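Local coordinates for protein ATP-dependent 6-phosphofructokinase isozyme 2 (Escherichia coli, PDB 3UMO) that catalyses the ATP-dependent phosphorylation of fructose 6-phosphate to fructose 1,6-bisphosphate, the first committing step of glycolysis, working as a magnesium-requiring homodimer of the PfkB family, at residues A[35-49]-A[67-79]. Residues are numbered along the deposited sequence; the frame is centred on the assembly and turned at random.
Sequences FEPGGGGINVARAIA and EHLVSLLADENVP
P37, near the end of strand 35-38, meets L69 just before G39 caps helix 40-49, and the contact illustrates how, in this ribokinase-family enzyme, helix 67-75 and the residues after it pack on the strand and helix that flank the glycine-rich substrate-site segment. Helix 67-75 runs across the strand at 90° but at only 15° to helix 40-49. The apolar packing centres on the P37 ring: CB rests 3.7 Å from L69 CD1, and CG lies 3.8 Å from L73 CD2 and touches L72 CB. Beyond it, I42 CD1 and L69 CD2 meet tip to tip, while A45 CB packs 3.9 Å from V78 CG1, just past the Schellman motif at N77. At the start of the segment, F35 CB sits at the edge of the H68 ring, 3.8 Å from H68 CD2; W88 of the second subunit also meets the F35 ring. The polar part is a two-nitrogen, side-on salt bridge. R46, its chain bent at chi3, brings its guanidinium nearly coplanar with the E76 carboxylate, and P37 CD lies over one guanidinium face. A leucine in place of R46 would probably leave the E76 carboxylate without its charged mate and take from N43 OD1 the donor R46 NH1, 3.0 Å away. NH2 reaches E76 OE2 at 3.0 Å, tilted from the carboxylate plane, whereas NE meets the syn lone pair of E76 OE1 at 2.6 Å, almost straight at 168°.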
loop_
_atom_site.group_PDB
_atom_site.type_symbol
_atom_site.label_atom_id
_atom_site.label_comp_id
_atom_site.label_asym_id
_atom_site.label_seq_id
_atom_site.Cartn_x
_atom_site.Cartn_y
_atom_site.Cartn_z
ATOM N N PHE A 35 8.555 23.010 8.463
ATOM C CA PHE A 35 9.940 22.813 8.048
ATOM C C PHE A 35 10.830 22.451 9.224
ATOM O O PHE A 35 10.647 22.949 10.335
ATOM C CB PHE A 35 10.481 24.051 7.328
ATOM C CG PHE A 35 9.696 24.418 6.103
ATOM C CD1 PHE A 35 9.745 23.621 4.975
ATOM C CD2 PHE A 35 8.892 25.551 6.084
ATOM C CE1 PHE A 35 9.019 23.941 3.837
ATOM C CE2 PHE A 35 8.157 25.879 4.949
ATOM C CZ PHE A 35 8.224 25.070 3.823
ATOM N N GLU A 36 11.787 21.566 8.977
ATOM C CA GLU A 36 12.723 21.164 10.020
ATOM C C GLU A 36 14.102 20.929 9.415
ATOM O O GLU A 36 14.222 20.614 8.225
ATOM C CB GLU A 36 12.232 19.901 10.736
ATOM C CG GLU A 36 12.442 18.619 9.951
ATOM C CD GLU A 36 11.543 17.487 10.421
ATOM O OE1 GLU A 36 10.599 17.750 11.199
ATOM O OE2 GLU A 36 11.779 16.333 10.003
ATOM N N PRO A 37 15.153 21.098 10.233
ATOM C CA PRO A 37 16.514 20.832 9.763
ATOM C C PRO A 37 16.720 19.358 9.447
ATOM O O PRO A 37 16.246 18.483 10.173
ATOM C CB PRO A 37 17.382 21.240 10.959
ATOM C CG PRO A 37 16.547 22.220 11.718
ATOM C CD PRO A 37 15.147 21.697 11.581
ATOM N N GLY A 38 17.418 19.086 8.355
ATOM C CA GLY A 38 17.697 17.717 7.977
ATOM C C GLY A 38 19.173 17.531 7.724
ATOM O O GLY A 38 19.885 18.493 7.436
ATOM N N GLY A 39 19.638 16.293 7.838
ATOM C CA GLY A 39 21.034 15.998 7.576
ATOM C C GLY A 39 21.678 15.336 8.771
ATOM O O GLY A 39 21.349 15.656 9.916
ATOM N N GLY A 40 22.601 14.415 8.497
ATOM C CA GLY A 40 23.225 13.609 9.530
ATOM C C GLY A 40 23.904 14.414 10.617
ATOM O O GLY A 40 23.490 14.365 11.777
ATOM N N GLY A 41 24.945 15.154 10.243
ATOM C CA GLY A 41 25.700 15.958 11.188
ATOM C C GLY A 41 24.840 17.004 11.867
ATOM O O GLY A 41 25.018 17.290 13.050
ATOM N N ILE A 42 23.896 17.577 11.125
ATOM C CA ILE A 42 22.991 18.559 11.711
ATOM C C ILE A 42 22.160 17.928 12.824
ATOM O O ILE A 42 22.018 18.501 13.906
ATOM C CB ILE A 42 22.093 19.214 10.639
ATOM C CG1 ILE A 42 22.897 20.265 9.871
ATOM C CG2 ILE A 42 20.869 19.865 11.283
ATOM C CD1 ILE A 42 22.178 20.832 8.663
ATOM N N ASN A 43 21.631 16.735 12.567
ATOM C CA ASN A 43 20.829 16.047 13.568
ATOM C C ASN A 43 21.648 15.567 14.761
ATOM O O ASN A 43 21.154 15.555 15.881
ATOM C CB ASN A 43 20.016 14.915 12.938
ATOM C CG ASN A 43 18.766 15.425 12.256
ATOM O OD1 ASN A 43 18.141 16.375 12.725
ATOM N ND2 ASN A 43 18.394 14.798 11.146
ATOM N N VAL A 44 22.899 15.185 14.521
ATOM C CA VAL A 44 23.804 14.848 15.612
ATOM C C VAL A 44 23.965 16.060 16.533
ATOM O O VAL A 44 23.903 15.935 17.762
ATOM C CB VAL A 44 25.178 14.374 15.086
ATOM C CG1 VAL A 44 26.192 14.267 16.227
ATOM C CG2 VAL A 44 25.030 13.032 14.396
ATOM N N ALA A 45 24.135 17.240 15.936
ATOM C CA ALA A 45 24.278 18.471 16.714
ATOM C C ALA A 45 23.007 18.792 17.510
ATOM O O ALA A 45 23.072 19.243 18.661
ATOM C CB ALA A 45 24.655 19.641 15.814
ATOM N N ARG A 46 21.850 18.562 16.898
ATOM C CA ARG A 46 20.579 18.794 17.583
ATOM C C ARG A 46 20.391 17.824 18.752
ATOM O O ARG A 46 19.952 18.221 19.838
ATOM C CB ARG A 46 19.411 18.703 16.602
ATOM C CG ARG A 46 19.453 19.766 15.506
ATOM C CD ARG A 46 18.365 19.537 14.467
ATOM N NE ARG A 46 17.038 19.872 14.975
ATOM C CZ ARG A 46 15.953 19.129 14.778
ATOM N NH1 ARG A 46 16.037 18.003 14.085
ATOM N NH2 ARG A 46 14.782 19.512 15.275
ATOM N N ALA A 47 20.743 16.560 18.537
ATOM C CA ALA A 47 20.644 15.550 19.597
ATOM C C ALA A 47 21.554 15.915 20.756
ATOM O O ALA A 47 21.192 15.762 21.930
ATOM C CB ALA A 47 20.999 14.163 19.060
ATOM N N ILE A 48 22.743 16.409 20.428
ATOM C CA ILE A 48 23.694 16.796 21.459
ATOM C C ILE A 48 23.123 17.929 22.309
ATOM O O ILE A 48 23.243 17.915 23.535
ATOM C CB ILE A 48 25.062 17.161 20.851
ATOM C CG1 ILE A 48 25.809 15.872 20.491
ATOM C CG2 ILE A 48 25.871 18.019 21.817
ATOM C CD1 ILE A 48 27.076 16.081 19.646
ATOM N N ALA A 49 22.471 18.889 21.660
ATOM C CA ALA A 49 21.798 19.965 22.382
ATOM C C ALA A 49 20.728 19.418 23.332
ATOM O O ALA A 49 20.646 19.840 24.490
ATOM C CB ALA A 49 21.191 20.965 21.405
ATOM N N GLU A 67 18.680 29.586 3.931
ATOM C CA GLU A 67 18.498 30.635 4.929
ATOM C C GLU A 67 17.553 30.158 6.028
ATOM O O GLU A 67 17.774 30.421 7.213
ATOM C CB GLU A 67 17.936 31.916 4.298
ATOM C CG GLU A 67 18.901 32.680 3.411
ATOM C CD GLU A 67 18.295 33.971 2.885
ATOM O OE1 GLU A 67 18.282 34.163 1.651
ATOM O OE2 GLU A 67 17.831 34.791 3.707
ATOM N N HIS A 68 16.499 29.458 5.627
ATOM C CA HIS A 68 15.508 28.987 6.583
ATOM C C HIS A 68 16.096 27.894 7.461
ATOM O O HIS A 68 15.826 27.839 8.659
ATOM C CB HIS A 68 14.247 28.488 5.876
ATOM C CG HIS A 68 13.055 28.400 6.777
ATOM N ND1 HIS A 68 12.635 29.456 7.553
ATOM C CD2 HIS A 68 12.205 27.378 7.039
ATOM C CE1 HIS A 68 11.572 29.095 8.248
ATOM N NE2 HIS A 68 11.291 27.838 7.956
ATOM N N LEU A 69 16.895 27.020 6.853
ATOM C CA LEU A 69 17.609 25.984 7.594
ATOM C C LEU A 69 18.471 26.603 8.699
ATOM O O LEU A 69 18.440 26.161 9.855
ATOM C CB LEU A 69 18.484 25.158 6.641
ATOM C CG LEU A 69 19.424 24.124 7.272
ATOM C CD1 LEU A 69 18.627 23.092 8.047
ATOM C CD2 LEU A 69 20.277 23.440 6.209
ATOM N N VAL A 70 19.228 27.633 8.335
ATOM C CA VAL A 70 20.084 28.340 9.281
ATOM C C VAL A 70 19.257 28.984 10.391
ATOM O O VAL A 70 19.629 28.945 11.568
ATOM C CB VAL A 70 20.930 29.406 8.561
ATOM C CG1 VAL A 70 21.664 30.294 9.562
ATOM C CG2 VAL A 70 21.925 28.728 7.620
ATOM N N SER A 71 18.125 29.563 10.007
ATOM C CA SER A 71 17.243 30.229 10.963
ATOM C C SER A 71 16.616 29.253 11.956
ATOM O O SER A 71 16.442 29.577 13.134
ATOM C CB SER A 71 16.151 31.004 10.225
ATOM O OG SER A 71 15.166 31.478 11.129
ATOM N N LEU A 72 16.261 28.065 11.474
ATOM C CA LEU A 72 15.671 27.046 12.332
ATOM C C LEU A 72 16.665 26.600 13.390
ATOM O O LEU A 72 16.296 26.389 14.545
ATOM C CB LEU A 72 15.205 25.843 11.510
ATOM C CG LEU A 72 13.936 26.061 10.686
ATOM C CD1 LEU A 72 13.647 24.845 9.823
ATOM C CD2 LEU A 72 12.749 26.373 11.596
ATOM N N LEU A 73 17.928 26.456 12.993
ATOM C CA LEU A 73 18.967 26.024 13.925
ATOM C C LEU A 73 19.263 27.109 14.955
ATOM O O LEU A 73 19.549 26.809 16.117
ATOM C CB LEU A 73 20.235 25.605 13.175
ATOM C CG LEU A 73 20.049 24.301 12.395
ATOM C CD1 LEU A 73 21.220 24.044 11.450
ATOM C CD2 LEU A 73 19.869 23.137 13.358
ATOM N N ALA A 74 19.189 28.366 14.525
ATOM C CA ALA A 74 19.388 29.494 15.427
ATOM C C ALA A 74 18.305 29.482 16.500
ATOM O O ALA A 74 18.585 29.709 17.676
ATOM C CB ALA A 74 19.355 30.805 14.658
ATOM N N ASP A 75 17.070 29.215 16.081
ATOM C CA ASP A 75 15.938 29.149 17.001
ATOM C C ASP A 75 16.076 27.981 17.978
ATOM O O ASP A 75 15.524 28.012 19.079
ATOM C CB ASP A 75 14.621 29.044 16.223
ATOM C CG ASP A 75 14.286 30.320 15.461
ATOM O OD1 ASP A 75 14.909 31.368 15.741
ATOM O OD2 ASP A 75 13.390 30.276 14.590
ATOM N N GLU A 76 16.818 26.956 17.569
ATOM C CA GLU A 76 17.054 25.792 18.417
ATOM C C GLU A 76 18.339 25.946 19.220
ATOM O O GLU A 76 18.735 25.039 19.952
ATOM C CB GLU A 76 17.093 24.512 17.581
ATOM C CG GLU A 76 15.764 24.193 16.924
ATOM C CD GLU A 76 15.776 22.871 16.186
ATOM O OE1 GLU A 76 16.859 22.252 16.084
ATOM O OE2 GLU A 76 14.697 22.453 15.712
ATOM N N ASN A 77 18.978 27.103 19.071
ATOM C CA ASN A 77 20.227 27.418 19.765
ATOM C C ASN A 77 21.364 26.447 19.458
ATOM O O ASN A 77 22.205 26.167 20.313
ATOM C CB ASN A 77 20.001 27.544 21.275
ATOM C CG ASN A 77 19.177 28.765 21.637
ATOM O OD1 ASN A 77 19.408 29.860 21.121
ATOM N ND2 ASN A 77 18.201 28.580 22.522
ATOM N N VAL A 78 21.381 25.942 18.229
ATOM C CA VAL A 78 22.482 25.122 17.742
ATOM C C VAL A 78 23.443 26.025 16.976
ATOM O O VAL A 78 23.066 26.615 15.960
ATOM C CB VAL A 78 21.972 24.009 16.808
ATOM C CG1 VAL A 78 23.141 23.206 16.237
ATOM C CG2 VAL A 78 20.989 23.106 17.545
ATOM N N PRO A 79 24.685 26.156 17.469
ATOM C CA PRO A 79 25.661 26.998 16.770
ATOM C C PRO A 79 26.004 26.411 15.410
ATOM O O PRO A 79 26.071 25.188 15.266
ATOM C CB PRO A 79 26.884 26.970 17.694
ATOM C CG PRO A 79 26.720 25.739 18.515
ATOM C CD PRO A 79 25.244 25.548 18.689
#